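PDB 5OHU: soluble lytic murein transglycosylase from Pseudomonas aeruginosa, which cleaves peptidoglycan as a lytic transglycosylase, working both exolytically from chain ends and endolytically within the glycan strands of the bacterial cell wall. Local coordinates for residues Q347-Q352 and A594-I599; R372-F377 and Y610-L615; A379-S384 and H635-D640; V385-G390 and Q629-W634. All blocks are in the same frame, centred on the assembly; numbering follows the deposited sequence.

Interaction 1 of 4, residues Q347-Q352 and A594-I599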
# COMPACT_ATOMS: atom_id res chain seq x y z
N GLN A 347 -12.11 7.52 22.24
CA GLN A 347 -12.11 8.19 23.54
C GLN A 347 -13.53 8.47 24.02
O GLN A 347 -13.89 8.16 25.16
CB GLN A 347 -11.30 9.49 23.48
CG GLN A 347 -11.44 10.28 24.77
CD GLN A 347 -10.44 11.42 24.86
OE1 GLN A 347 -10.81 12.58 24.82
NE2 GLN A 347 -9.15 11.08 24.97
N ALA A 348 -14.36 9.07 23.15
CA ALA A 348 -15.75 9.32 23.50
C ALA A 348 -16.50 8.01 23.78
O ALA A 348 -17.24 7.91 24.76
CB ALA A 348 -16.44 10.09 22.37
N ARG A 349 -16.28 6.99 22.95
CA ARG A 349 -17.08 5.76 23.05
C ARG A 349 -16.67 4.91 24.24
O ARG A 349 -17.53 4.34 24.93
CB ARG A 349 -16.99 4.96 21.74
CG ARG A 349 -17.69 3.57 21.79
CD ARG A 349 -19.22 3.79 21.79
NE ARG A 349 -19.96 2.53 21.92
CZ ARG A 349 -21.21 2.42 22.38
NH1 ARG A 349 -21.88 3.48 22.80
NH2 ARG A 349 -21.78 1.23 22.45
N SER A 350 -15.37 4.82 24.53
CA SER A 350 -14.97 4.08 25.73
C SER A 350 -15.44 4.79 26.99
O SER A 350 -15.83 4.13 27.96
CB SER A 350 -13.45 3.85 25.76
OG SER A 350 -12.73 5.07 25.81
N LEU A 351 -15.44 6.13 27.00
CA LEU A 351 -15.99 6.86 28.15
C LEU A 351 -17.48 6.55 28.32
O LEU A 351 -17.94 6.25 29.43
CB LEU A 351 -15.76 8.37 27.98
CG LEU A 351 -16.19 9.26 29.17
CD1 LEU A 351 -15.57 8.78 30.50
CD2 LEU A 351 -15.89 10.76 28.94
N GLN A 352 -18.24 6.59 27.23
CA GLN A 352 -19.66 6.29 27.31
C GLN A 352 -19.91 4.87 27.81
O GLN A 352 -20.84 4.62 28.59
CB GLN A 352 -20.29 6.51 25.93
CG GLN A 352 -21.71 6.05 25.80
CD GLN A 352 -22.29 6.30 24.41
OE1 GLN A 352 -21.61 6.16 23.40
NE2 GLN A 352 -23.57 6.66 24.37
N ALA A 594 -20.24 -5.73 20.07
CA ALA A 594 -20.74 -4.60 19.31
C ALA A 594 -20.01 -4.49 17.98
O ALA A 594 -18.83 -4.82 17.87
CB ALA A 594 -20.58 -3.30 20.11
N PHE A 595 -20.73 -4.03 16.96
CA PHE A 595 -20.17 -3.97 15.60
C PHE A 595 -18.95 -3.06 15.51
O PHE A 595 -18.02 -3.34 14.75
CB PHE A 595 -21.25 -3.51 14.63
CG PHE A 595 -21.46 -2.03 14.66
CD1 PHE A 595 -22.22 -1.44 15.66
CD2 PHE A 595 -20.86 -1.21 13.72
CE1 PHE A 595 -22.41 -0.07 15.70
CE2 PHE A 595 -21.02 0.17 13.75
CZ PHE A 595 -21.80 0.75 14.74
N ASP A 596 -18.93 -1.94 16.23
CA ASP A 596 -17.79 -1.03 16.08
C ASP A 596 -16.54 -1.59 16.77
O ASP A 596 -15.42 -1.41 16.25
CB ASP A 596 -18.14 0.37 16.59
CG ASP A 596 -18.62 0.39 18.03
OD1 ASP A 596 -18.80 -0.70 18.63
OD2 ASP A 596 -18.84 1.49 18.58
N VAL A 597 -16.69 -2.31 17.89
CA VAL A 597 -15.56 -3.01 18.48
C VAL A 597 -15.03 -4.08 17.53
O VAL A 597 -13.82 -4.23 17.33
CB VAL A 597 -15.94 -3.61 19.85
CG1 VAL A 597 -14.80 -4.51 20.38
CG2 VAL A 597 -16.26 -2.52 20.86
N TRP A 598 -15.94 -4.87 16.95
CA TRP A 598 -15.50 -5.94 16.05
C TRP A 598 -14.71 -5.39 14.88
O TRP A 598 -13.64 -5.92 14.55
CB TRP A 598 -16.69 -6.75 15.53
CG TRP A 598 -16.21 -7.96 14.76
CD1 TRP A 598 -15.80 -9.16 15.28
CD2 TRP A 598 -16.04 -8.08 13.33
NE1 TRP A 598 -15.41 -10.02 14.27
CE2 TRP A 598 -15.56 -9.38 13.07
CE3 TRP A 598 -16.29 -7.22 12.25
CZ2 TRP A 598 -15.30 -9.83 11.78
CZ3 TRP A 598 -16.03 -7.67 10.97
CH2 TRP A 598 -15.54 -8.96 10.74
N ILE A 599 -15.20 -4.32 14.26
CA ILE A 599 -14.49 -3.72 13.13
C ILE A 599 -13.13 -3.22 13.58
O ILE A 599 -12.11 -3.46 12.92
CB ILE A 599 -15.31 -2.59 12.50
CG1 ILE A 599 -16.47 -3.16 11.68
CG2 ILE A 599 -14.43 -1.79 11.55
CD1 ILE A 599 -17.67 -2.22 11.64
O HOH W 1 -19.44 -0.16 21.35

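Interaction 2 of 4, residues R372-F377 and Y610-L615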
# COMPACT_ATOMS: atom_id res chain seq x y z
N ARG A 372 -15.91 13.68 7.73
CA ARG A 372 -16.60 13.04 6.62
C ARG A 372 -16.20 11.58 6.41
O ARG A 372 -16.42 11.04 5.33
CB ARG A 372 -16.37 13.84 5.33
CG ARG A 372 -16.62 15.33 5.49
CD ARG A 372 -17.21 15.93 4.24
NE ARG A 372 -18.44 15.25 3.84
CZ ARG A 372 -19.22 15.64 2.84
NH1 ARG A 372 -18.91 16.72 2.13
NH2 ARG A 372 -20.32 14.96 2.55
N ASP A 373 -15.62 10.93 7.42
CA ASP A 373 -15.16 9.56 7.24
C ASP A 373 -15.96 8.61 8.14
O ASP A 373 -16.96 9.00 8.76
CB ASP A 373 -13.66 9.47 7.48
CG ASP A 373 -13.27 9.62 8.94
OD1 ASP A 373 -14.08 10.10 9.75
OD2 ASP A 373 -12.13 9.26 9.27
N PHE A 374 -15.50 7.36 8.21
CA PHE A 374 -16.22 6.32 8.94
C PHE A 374 -16.46 6.71 10.39
O PHE A 374 -17.57 6.53 10.91
CB PHE A 374 -15.44 5.00 8.84
CG PHE A 374 -15.97 3.89 9.73
CD1 PHE A 374 -17.09 3.15 9.32
CD2 PHE A 374 -15.38 3.61 10.96
CE1 PHE A 374 -17.61 2.13 10.10
CE2 PHE A 374 -15.89 2.57 11.75
CZ PHE A 374 -17.02 1.83 11.32
N TYR A 375 -15.44 7.23 11.08
CA TYR A 375 -15.60 7.56 12.49
C TYR A 375 -16.49 8.79 12.71
O TYR A 375 -17.09 8.93 13.78
CB TYR A 375 -14.23 7.76 13.14
CG TYR A 375 -13.39 6.49 13.14
CD1 TYR A 375 -13.67 5.45 14.03
CD2 TYR A 375 -12.34 6.32 12.24
CE1 TYR A 375 -12.93 4.26 14.02
CE2 TYR A 375 -11.59 5.14 12.23
CZ TYR A 375 -11.88 4.13 13.13
OH TYR A 375 -11.13 2.97 13.11
N GLY A 376 -16.57 9.70 11.74
CA GLY A 376 -17.56 10.77 11.83
C GLY A 376 -18.98 10.24 11.75
O GLY A 376 -19.86 10.68 12.49
N PHE A 377 -19.23 9.27 10.86
CA PHE A 377 -20.53 8.60 10.82
C PHE A 377 -20.85 7.94 12.16
O PHE A 377 -21.96 8.08 12.68
CB PHE A 377 -20.56 7.58 9.69
CG PHE A 377 -20.61 8.19 8.31
CD1 PHE A 377 -21.71 8.95 7.91
CD2 PHE A 377 -19.58 8.00 7.41
CE1 PHE A 377 -21.77 9.51 6.62
CE2 PHE A 377 -19.61 8.54 6.16
CZ PHE A 377 -20.70 9.30 5.75
N TYR A 610 -10.91 -1.66 4.46
CA TYR A 610 -11.87 -2.10 3.46
C TYR A 610 -13.31 -1.99 3.99
O TYR A 610 -14.16 -1.35 3.37
CB TYR A 610 -11.55 -3.54 3.06
CG TYR A 610 -12.41 -4.09 1.96
CD1 TYR A 610 -13.68 -4.60 2.23
CD2 TYR A 610 -11.96 -4.10 0.64
CE1 TYR A 610 -14.46 -5.10 1.21
CE2 TYR A 610 -12.74 -4.60 -0.38
CZ TYR A 610 -13.98 -5.10 -0.09
OH TYR A 610 -14.76 -5.62 -1.11
N VAL A 611 -13.58 -2.62 5.13
CA VAL A 611 -14.93 -2.61 5.70
C VAL A 611 -15.38 -1.18 6.00
O VAL A 611 -16.51 -0.79 5.68
CB VAL A 611 -14.97 -3.49 6.96
CG1 VAL A 611 -16.29 -3.30 7.70
CG2 VAL A 611 -14.76 -4.99 6.59
N GLN A 612 -14.53 -0.40 6.67
CA GLN A 612 -14.94 0.96 6.99
C GLN A 612 -15.21 1.76 5.72
O GLN A 612 -16.16 2.54 5.69
CB GLN A 612 -13.89 1.64 7.87
CG GLN A 612 -13.72 0.95 9.20
CD GLN A 612 -12.70 1.64 10.10
OE1 GLN A 612 -11.95 2.51 9.65
NE2 GLN A 612 -12.68 1.27 11.38
N ASN A 613 -14.43 1.53 4.65
CA ASN A 613 -14.68 2.22 3.40
C ASN A 613 -16.05 1.84 2.82
O ASN A 613 -16.85 2.70 2.45
CB ASN A 613 -13.61 1.90 2.34
CG ASN A 613 -12.27 2.56 2.60
OD1 ASN A 613 -11.28 2.27 1.90
ND2 ASN A 613 -12.17 3.34 3.67
N VAL A 614 -16.29 0.53 2.68
CA VAL A 614 -17.52 0.04 2.05
C VAL A 614 -18.74 0.54 2.81
O VAL A 614 -19.70 1.01 2.21
CB VAL A 614 -17.50 -1.49 1.96
CG1 VAL A 614 -18.88 -2.03 1.56
CG2 VAL A 614 -16.42 -1.95 0.94
N LEU A 615 -18.72 0.43 4.15
CA LEU A 615 -19.87 0.91 4.91
C LEU A 615 -20.07 2.40 4.72
O LEU A 615 -21.20 2.87 4.57
CB LEU A 615 -19.72 0.57 6.39
CG LEU A 615 -19.78 -0.93 6.71
CD1 LEU A 615 -19.38 -1.20 8.19
CD2 LEU A 615 -21.18 -1.48 6.41

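Interaction 3 of 4, residues A379-S384 and H635-D640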
# COMPACT_ATOMS: atom_id res chain seq x y z
N ALA A 379 -19.70 8.70 15.16
CA ALA A 379 -20.02 9.73 16.15
C ALA A 379 -21.44 10.25 15.95
O ALA A 379 -22.19 10.41 16.93
CB ALA A 379 -19.01 10.87 16.07
N ALA A 380 -21.82 10.55 14.71
CA ALA A 380 -23.18 11.05 14.47
C ALA A 380 -24.21 10.00 14.85
O ALA A 380 -25.25 10.32 15.45
CB ALA A 380 -23.34 11.46 13.01
N ASP A 381 -23.95 8.73 14.53
CA ASP A 381 -24.87 7.67 14.93
C ASP A 381 -25.01 7.60 16.45
O ASP A 381 -26.11 7.38 16.96
CB ASP A 381 -24.41 6.33 14.38
CG ASP A 381 -25.22 5.19 14.93
OD1 ASP A 381 -26.35 4.99 14.46
OD2 ASP A 381 -24.71 4.49 15.84
N ARG A 382 -23.91 7.76 17.19
CA ARG A 382 -24.02 7.70 18.64
C ARG A 382 -24.80 8.88 19.20
O ARG A 382 -25.47 8.74 20.22
CB ARG A 382 -22.63 7.63 19.29
CG ARG A 382 -21.85 6.41 18.89
CD ARG A 382 -22.34 5.22 19.71
NE ARG A 382 -21.73 3.96 19.25
CZ ARG A 382 -22.28 2.75 19.26
NH1 ARG A 382 -23.51 2.58 19.69
NH2 ARG A 382 -21.57 1.69 18.86
N LEU A 383 -24.75 10.03 18.54
CA LEU A 383 -25.57 11.17 18.91
C LEU A 383 -26.98 11.10 18.33
O LEU A 383 -27.82 11.92 18.70
CB LEU A 383 -24.89 12.47 18.46
CG LEU A 383 -23.58 12.94 19.10
CD1 LEU A 383 -22.99 14.10 18.30
CD2 LEU A 383 -23.79 13.36 20.56
N SER A 384 -27.26 10.16 17.42
CA SER A 384 -28.54 10.10 16.70
C SER A 384 -28.87 11.42 16.01
O SER A 384 -29.98 11.95 16.12
CB SER A 384 -29.68 9.67 17.62
OG SER A 384 -29.41 8.41 18.20
N HIS A 635 -30.15 -4.75 12.52
CA HIS A 635 -29.79 -6.15 12.74
C HIS A 635 -28.29 -6.40 12.71
O HIS A 635 -27.88 -7.52 12.99
CB HIS A 635 -30.47 -7.06 11.73
CG HIS A 635 -29.91 -6.96 10.35
ND1 HIS A 635 -30.29 -5.98 9.45
CD2 HIS A 635 -29.03 -7.76 9.68
CE1 HIS A 635 -29.66 -6.17 8.30
NE2 HIS A 635 -28.89 -7.24 8.42
N GLU A 636 -27.49 -5.39 12.39
CA GLU A 636 -26.04 -5.53 12.30
C GLU A 636 -25.30 -5.03 13.55
O GLU A 636 -24.10 -5.29 13.68
CB GLU A 636 -25.52 -4.76 11.07
CG GLU A 636 -26.09 -5.25 9.75
CD GLU A 636 -25.75 -4.33 8.57
OE1 GLU A 636 -25.73 -4.84 7.42
OE2 GLU A 636 -25.52 -3.11 8.81
N ARG A 637 -25.99 -4.35 14.47
CA ARG A 637 -25.28 -3.66 15.54
C ARG A 637 -24.62 -4.61 16.54
O ARG A 637 -23.65 -4.22 17.21
CB ARG A 637 -26.24 -2.70 16.25
CG ARG A 637 -26.96 -1.78 15.27
CD ARG A 637 -27.77 -0.69 15.93
NE ARG A 637 -26.90 0.27 16.59
CZ ARG A 637 -26.59 1.47 16.11
NH1 ARG A 637 -27.10 1.89 14.96
NH2 ARG A 637 -25.77 2.25 16.79
N TYR A 638 -25.13 -5.84 16.68
CA TYR A 638 -24.51 -6.88 17.50
C TYR A 638 -24.51 -8.19 16.73
O TYR A 638 -25.41 -8.44 15.92
CB TYR A 638 -25.25 -7.16 18.82
CG TYR A 638 -25.23 -6.07 19.83
CD1 TYR A 638 -24.13 -5.88 20.63
CD2 TYR A 638 -26.34 -5.24 20.02
CE1 TYR A 638 -24.10 -4.86 21.57
CE2 TYR A 638 -26.32 -4.24 20.96
CZ TYR A 638 -25.19 -4.07 21.74
OH TYR A 638 -25.14 -3.07 22.69
N PHE A 639 -23.52 -9.02 17.01
CA PHE A 639 -23.47 -10.37 16.46
C PHE A 639 -22.54 -11.24 17.29
O PHE A 639 -21.62 -10.74 17.95
CB PHE A 639 -23.05 -10.37 14.98
CG PHE A 639 -21.98 -9.37 14.63
CD1 PHE A 639 -20.64 -9.69 14.77
CD2 PHE A 639 -22.32 -8.14 14.10
CE1 PHE A 639 -19.66 -8.79 14.41
CE2 PHE A 639 -21.35 -7.23 13.74
CZ PHE A 639 -20.01 -7.56 13.90
N ASP A 640 -22.82 -12.54 17.27
CA ASP A 640 -22.24 -13.56 18.13
C ASP A 640 -21.53 -14.60 17.28
O ASP A 640 -21.53 -14.55 16.05
CB ASP A 640 -23.32 -14.24 18.99
CG ASP A 640 -23.88 -13.33 20.08
OD1 ASP A 640 -24.03 -12.12 19.86
OD2 ASP A 640 -24.19 -13.86 21.17
O HOH W 2 -25.74 -0.09 19.42

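Interaction 4 of 4, residues V385-G390 and Q629-W634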
# COMPACT_ATOMS: atom_id res chain seq x y z
N VAL A 385 -27.89 11.97 15.31
CA VAL A 385 -28.10 13.19 14.53
C VAL A 385 -27.87 12.82 13.07
O VAL A 385 -27.22 11.80 12.77
CB VAL A 385 -27.18 14.34 14.99
CG1 VAL A 385 -27.42 14.64 16.48
CG2 VAL A 385 -25.73 14.01 14.73
N PRO A 386 -28.43 13.59 12.13
CA PRO A 386 -28.19 13.31 10.71
C PRO A 386 -26.71 13.33 10.36
O PRO A 386 -25.89 14.00 11.01
CB PRO A 386 -28.94 14.44 9.99
CG PRO A 386 -30.01 14.86 10.95
CD PRO A 386 -29.40 14.68 12.32
N TYR A 387 -26.36 12.59 9.31
CA TYR A 387 -25.00 12.59 8.78
C TYR A 387 -24.70 13.88 8.00
O TYR A 387 -25.60 14.54 7.48
CB TYR A 387 -24.78 11.40 7.84
CG TYR A 387 -24.99 10.05 8.48
CD1 TYR A 387 -24.60 9.81 9.80
CD2 TYR A 387 -25.56 9.01 7.76
CE1 TYR A 387 -24.79 8.56 10.38
CE2 TYR A 387 -25.74 7.76 8.33
CZ TYR A 387 -25.35 7.54 9.64
OH TYR A 387 -25.54 6.31 10.20
N LYS A 388 -23.41 14.21 7.91
CA LYS A 388 -22.94 15.32 7.08
C LYS A 388 -22.71 14.81 5.66
O LYS A 388 -21.78 14.04 5.42
CB LYS A 388 -21.66 15.90 7.67
CG LYS A 388 -21.24 17.27 7.14
CD LYS A 388 -19.79 17.58 7.55
CE LYS A 388 -19.44 19.06 7.38
NZ LYS A 388 -19.50 19.52 5.96
N LEU A 389 -23.56 15.22 4.71
CA LEU A 389 -23.54 14.68 3.35
C LEU A 389 -23.52 15.78 2.29
O LEU A 389 -24.20 15.67 1.26
CB LEU A 389 -24.73 13.77 3.10
CG LEU A 389 -24.89 12.65 4.13
CD1 LEU A 389 -26.14 11.83 3.84
CD2 LEU A 389 -23.65 11.80 4.11
N GLY A 390 -22.73 16.83 2.48
CA GLY A 390 -22.66 17.90 1.50
C GLY A 390 -21.85 17.59 0.25
O GLY A 390 -20.66 17.28 0.35
N GLN A 629 -29.28 4.86 3.80
CA GLN A 629 -28.53 3.73 4.35
C GLN A 629 -27.82 4.23 5.59
O GLN A 629 -26.90 5.06 5.49
CB GLN A 629 -27.54 3.21 3.31
CG GLN A 629 -26.64 2.06 3.74
CD GLN A 629 -27.39 0.88 4.31
OE1 GLN A 629 -27.45 0.66 5.52
NE2 GLN A 629 -27.95 0.09 3.42
N PRO A 630 -28.24 3.82 6.78
CA PRO A 630 -27.47 4.14 7.98
C PRO A 630 -26.12 3.42 7.94
O PRO A 630 -25.95 2.42 7.24
CB PRO A 630 -28.34 3.61 9.12
CG PRO A 630 -29.28 2.62 8.49
CD PRO A 630 -29.42 2.98 7.05
N ILE A 631 -25.17 3.91 8.75
CA ILE A 631 -23.82 3.32 8.71
C ILE A 631 -23.87 1.82 9.02
O ILE A 631 -23.11 1.04 8.44
CB ILE A 631 -22.87 4.08 9.65
CG1 ILE A 631 -21.42 3.57 9.47
CG2 ILE A 631 -23.31 3.97 11.12
CD1 ILE A 631 -20.78 4.01 8.16
N VAL A 632 -24.75 1.39 9.94
CA VAL A 632 -25.10 -0.01 10.09
C VAL A 632 -26.60 -0.11 10.35
O VAL A 632 -27.23 0.79 10.92
CB VAL A 632 -24.36 -0.74 11.23
CG1 VAL A 632 -22.92 -1.08 10.82
CG2 VAL A 632 -24.42 0.09 12.50
N ASP A 633 -27.16 -1.24 9.96
CA ASP A 633 -28.57 -1.51 10.16
C ASP A 633 -28.81 -2.07 11.56
O ASP A 633 -27.90 -2.58 12.22
CB ASP A 633 -29.06 -2.48 9.08
CG ASP A 633 -29.22 -1.79 7.74
OD1 ASP A 633 -29.80 -0.67 7.71
OD2 ASP A 633 -28.74 -2.34 6.73
N TRP A 634 -30.07 -1.96 12.01
CA TRP A 634 -30.45 -2.48 13.32
C TRP A 634 -29.96 -3.90 13.52
O TRP A 634 -29.40 -4.23 14.57
CB TRP A 634 -31.97 -2.47 13.50
CG TRP A 634 -32.59 -1.15 13.41
CD1 TRP A 634 -33.53 -0.74 12.50
CD2 TRP A 634 -32.35 -0.04 14.27
NE1 TRP A 634 -33.87 0.56 12.72
CE2 TRP A 634 -33.17 1.02 13.81
CE3 TRP A 634 -31.52 0.17 15.39
CZ2 TRP A 634 -33.18 2.28 14.42
CZ3 TRP A 634 -31.52 1.42 16.01
CH2 TRP A 634 -32.36 2.47 15.52

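Interaction 1 of 4, residues Q347-Q352 and A594-I599
R349 and D596 face each other from two helices and hold the nearest CA atoms of the two segments, 9.8 Å apart, a gap bridged by the long R349 side chain, the short D596 and a water. This is a water-mediated ion pair between the lysozyme-like transglycosylase domain, to which helix 595-600 belongs, and helix 341-354 of the all-helical part of the chain. A594 takes the N-cap position, so D596 lies in the first turn of its helix. The R349 chain runs out straight to CG (chi1 174°) and bends at the next bond, crossing the aspartate at about a right angle. Direct contact is loose, with R349 NE 3.7 Å from D596 OD2, a long salt bridge in which the guanidinium and carboxylate planes are turned 51° apart. A water closes the gap, accepting from R349 NE at 2.8 Å, in the plane of the guanidinium. D596 OD2 is also hydrogen-bonded to Y345 OH and salt-bridged to R382 NH2, which probably help to keep the carboxylate charged. Within its own helix R349 NH1 reaches Q352 OE1 in a weak bond. From the bridging water a hydrogen bond passes on to D596 OD1, also 2.8 Å long.

Interaction 2 of 4, residues R372-F377 and Y610-L615
The amide of Q612 lies over one face of the F374 ring, the two planes only 14° apart. Q612 CG sits 3.6 Å from the F374 ring centroid, nearly over its centre, a CH-pi contact, while Q612 CD comes within 3.4 Å of F374 CD2 farther out. At the edge of the F374 ring, in its plane, is Y375 CE1. In turn F374 CD2 rests over the face of Y375, and the tyrosine ring stands at right angles to the Q612 amide. Apolar contact continues past the stack, where L615 CD1 meets F374 CE1 at 4.2 Å. With CG anti to the carbonyl carbon (chi1 -62°) and the chain extended beyond it, Q612 spans from the stack to the tyrosine hydroxyl. The buried contact thus packs the first turn of helix 374-383 against helix 605-624, and D373 serves as N-cap of the former, its OD1 accepting from G376 N at 3.2 Å. Q612 NE2 donates to Y375 OH at 2.9 Å along a nearly straight line (163°), with the oxygen close to the amide plane. The same hydroxyl is hydrogen-bonded to E600 OE1 and R342 NE.

Interaction 3 of 4, residues A379-S384 and H635-D640
D381 and R637 meet head on in a bidentate, end-on salt bridge, which ties the C-terminal part of helix 374-383 to the segment leading into the short strand 638-639. Both carboxylate oxygens are used. D381 OD2 accepts from R637 NH2 at 2.7 Å through its syn lone pair, and D381 OD1 takes the longer bond from R637 NH1, 3.2 Å, likewise on the syn side. Both bonds are nearly straight, and the two flat groups are 28° apart, close to coplanar. The arginine chain bends at its third torsion (68°), which turns NH1 and NH2 toward the carboxylate and leaves NE for another partner, water 2. The backbone of R637 is held as well, pairing with F595 beside the small antiparallel pair of strands. R382, one residue on from D381, has its charge answered differently: NH2 forms a salt bridge with D596, and NE bonds to Y345 OH. Its NH1 comes within 3.7 Å of R637 NH2, two like charges close together, with the guanidinium planes roughly perpendicular. The two arginines therefore share a neighbourhood with two carboxylates that probably balance their charge. Water 2 also links the arginines, accepting from R637 NE at 3.1 Å and, weakly, from R382 NH1 at 3.5 Å.

Interaction 4 of 4, residues V385-G390 and Q629-W634
The hydroxyl of Y387 receives the backbone N-H of I631, and the tight part of the contact is gathered around that single oxygen. I631 N and Y387 OH are 2.8 Å apart and the bond is nearly straight at 166°. I631 also brings its CG2 methyl to 3.4 Å from Y387 OH, its side chain crossing the tyrosine at about a right angle. With CG anti to the carbonyl carbon (chi1 -59°), the ring points across to the other loop and meets it rim first: P630 CA lies near the ring plane, 3.7 Å from Y387 OH, and Q629 O is beside Y387 CE2 at a slack 4.1 Å. An amide in an irregular loop is thereby satisfied by a side chain, where a helix would have supplied a carbonyl. The carbonyl of I631, in the next peptide, accepts from R569 NH2. The inner flank is closed by F377, which packs edge-to-face with Y387, and by A380 and V619. Toward solvent the fit slackens: P630, partly exposed at the margin of the contact, holds its CB 4.0 Å from Y387 OH. The arrangement is a tyrosine hydroxyl to backbone N-H bond joining two loops, the connection after helix 374-383 and the C-terminal tail that follows helix 605-624 in this Slt70-like fold.

How the interactions relate
From the N terminus, the chain passes the first partners in the order 347-352, 372-377, 379-384 and 385-390, then travels more than 200 mostly helical residues before meeting the second ones. Interaction 1 closes first, at 594-599, followed by interaction 2 at 610-615, interaction 4 at 629-634 and finally interaction 3 at 635-640. Interaction 1 therefore crosses the other three, interaction 2 crosses 3 and 4, and interaction 4 nests inside the loop closed by interaction 3. Helix 374-383 serves interactions 2 and 3. Together the four fasten helix 341-354, helix 374-383 and its following loop to the C-terminal region, with the centres of interactions 1 and 3 about 9 Å apart.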